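PDB 5DJS: tetratricopeptide TPR_2 repeat protein from Thermobaculum terrenum, which is of unknown function but pairs tetratricopeptide repeats with a GT-B fold of glycosyl transferase family 41 and holds a UDP molecule. Local coordinates for residues G284-L288 with S450-W454. The protein carries 1 engineered substitution. Sequence-based numbering, arbitrary orientation.
Sequences GDQHL and SLLRW
This contact joins the two Rossmann-like lobes of a GT-B fold, with bound UDP about 12 Å from the side chain of Leu288. Strand 281-285 of one parallel sheet ends at Asp285. Residues 286-288 then turn with helical phi/psi. They face the last turn of helix 447-454, with His287 CA 4.9 Å from Ser450 CA. Asp285 (chi1 p) starts an Asx motif: OD1 accepts from Leu288 N at 2.9 Å. Asp285 OD1 also accepts a nearly linear hydrogen bond from Trp454 NE1 at 3.2 Å. Ser450 OG (chi1 t) donates a hydrogen bond to Asp285 OD2 at 2.8 Å. His287 (m, chi2 -41°) fits between Arg453 and Trp454. Its ring meets the six-membered ring of Trp454 (m, chi2 120°) obliquely, centroids 4.3 Å apart, planes at 42°. Arg453 (m, then t, t) lies along the His287 ring, and its NE continues to a salt bridge with Glu439. Arg453 CD makes a CH-pi contact, 3.9 Å from the His287 ring centroid.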
loop_
_atom_site.group_PDB
_atom_site.type_symbol
_atom_site.label_atom_id
_atom_site.label_comp_id
_atom_site.label_asym_id
_atom_site.label_seq_id
_atom_site.Cartn_x
_atom_site.Cartn_y
_atom_site.Cartn_z
ATOM N N GLY A 284 11.469 10.312 1.365
ATOM C CA GLY A 284 10.747 10.560 0.109
ATOM C C GLY A 284 11.700 10.962 -1.007
ATOM O O GLY A 284 12.792 10.389 -1.145
ATOM N N ASP A 285 11.279 11.933 -1.814
ATOM C CA ASP A 285 12.155 12.536 -2.832
ATOM C C ASP A 285 11.664 13.930 -3.236
ATOM O O ASP A 285 10.615 14.382 -2.761
ATOM C CB ASP A 285 12.367 11.598 -4.035
ATOM C CG ASP A 285 11.200 11.563 -5.000
ATOM O OD1 ASP A 285 10.816 12.641 -5.510
ATOM O OD2 ASP A 285 10.724 10.444 -5.311
ATOM N N GLN A 286 12.419 14.604 -4.100
ATOM C CA GLN A 286 12.221 16.042 -4.345
ATOM C C GLN A 286 10.967 16.389 -5.129
ATOM O O GLN A 286 10.407 17.463 -4.937
ATOM C CB GLN A 286 13.436 16.630 -5.049
ATOM C CG GLN A 286 14.694 16.576 -4.210
ATOM C CD GLN A 286 15.890 17.125 -4.953
ATOM O OE1 GLN A 286 16.210 16.674 -6.060
ATOM N NE2 GLN A 286 16.558 18.104 -4.358
ATOM N N HIS A 287 10.538 15.486 -6.006
ATOM C CA HIS A 287 9.266 15.633 -6.718
ATOM C C HIS A 287 8.096 15.139 -5.872
ATOM O O HIS A 287 7.018 15.748 -5.875
ATOM C CB HIS A 287 9.306 14.878 -8.040
ATOM C CG HIS A 287 10.389 15.342 -8.967
ATOM N ND1 HIS A 287 10.699 16.674 -9.146
ATOM C CD2 HIS A 287 11.217 14.649 -9.785
ATOM C CE1 HIS A 287 11.682 16.780 -10.023
ATOM N NE2 HIS A 287 12.013 15.566 -10.425
ATOM N N LEU A 288 8.320 14.044 -5.147
ATOM C CA LEU A 288 7.286 13.409 -4.323
ATOM C C LEU A 288 6.785 14.262 -3.155
ATOM O O LEU A 288 5.596 14.214 -2.843
ATOM C CB LEU A 288 7.783 12.053 -3.791
ATOM C CG LEU A 288 6.780 11.180 -3.016
ATOM C CD1 LEU A 288 5.608 10.769 -3.895
ATOM C CD2 LEU A 288 7.459 9.945 -2.452
ATOM N N SER A 450 6.178 11.870 -9.622
ATOM C CA SER A 450 7.614 11.797 -9.342
ATOM C C SER A 450 8.323 10.815 -10.275
ATOM O O SER A 450 9.264 11.189 -10.979
ATOM C CB SER A 450 7.854 11.398 -7.879
ATOM O OG SER A 450 9.239 11.298 -7.583
ATOM N N LEU A 451 7.855 9.568 -10.275
ATOM C CA LEU A 451 8.396 8.498 -11.139
ATOM C C LEU A 451 8.606 9.004 -12.563
ATOM O O LEU A 451 9.703 8.913 -13.101
ATOM C CB LEU A 451 7.451 7.278 -11.172
ATOM C CG LEU A 451 7.961 5.870 -11.536
ATOM C CD1 LEU A 451 6.886 5.090 -12.279
ATOM C CD2 LEU A 451 9.242 5.842 -12.355
ATOM N N LEU A 452 7.542 9.554 -13.145
ATOM C CA LEU A 452 7.563 10.055 -14.515
ATOM C C LEU A 452 8.574 11.198 -14.719
ATOM O O LEU A 452 9.325 11.194 -15.702
ATOM C CB LEU A 452 6.153 10.495 -14.943
ATOM C CG LEU A 452 5.076 9.404 -15.068
ATOM C CD1 LEU A 452 3.739 10.043 -15.374
ATOM C CD2 LEU A 452 5.407 8.370 -16.133
ATOM N N ARG A 453 8.606 12.158 -13.798
ATOM C CA ARG A 453 9.585 13.250 -13.869
ATOM C C ARG A 453 11.038 12.727 -13.847
ATOM O O ARG A 453 11.852 13.112 -14.685
ATOM C CB ARG A 453 9.368 14.256 -12.739
ATOM C CG ARG A 453 8.139 15.138 -12.916
ATOM C CD ARG A 453 8.184 16.353 -11.995
ATOM N NE ARG A 453 7.006 17.213 -12.150
ATOM C CZ ARG A 453 6.775 18.050 -13.174
ATOM N NH1 ARG A 453 7.633 18.178 -14.192
ATOM N NH2 ARG A 453 5.655 18.775 -13.180
ATOM N N TRP A 454 11.335 11.820 -12.917
ATOM C CA TRP A 454 12.670 11.206 -12.818
ATOM C C TRP A 454 13.051 10.320 -14.011
ATOM O O TRP A 454 14.237 10.108 -14.248
ATOM C CB TRP A 454 12.807 10.379 -11.532
ATOM C CG TRP A 454 12.846 11.187 -10.273
ATOM C CD1 TRP A 454 11.971 11.116 -9.235
ATOM C CD2 TRP A 454 13.817 12.181 -9.913
ATOM N NE1 TRP A 454 12.330 12.002 -8.245
ATOM C CE2 TRP A 454 13.464 12.665 -8.631
ATOM C CE3 TRP A 454 14.951 12.707 -10.547
ATOM C CZ2 TRP A 454 14.199 13.660 -7.972
ATOM C CZ3 TRP A 454 15.687 13.696 -9.892
ATOM C CH2 TRP A 454 15.306 14.162 -8.615
#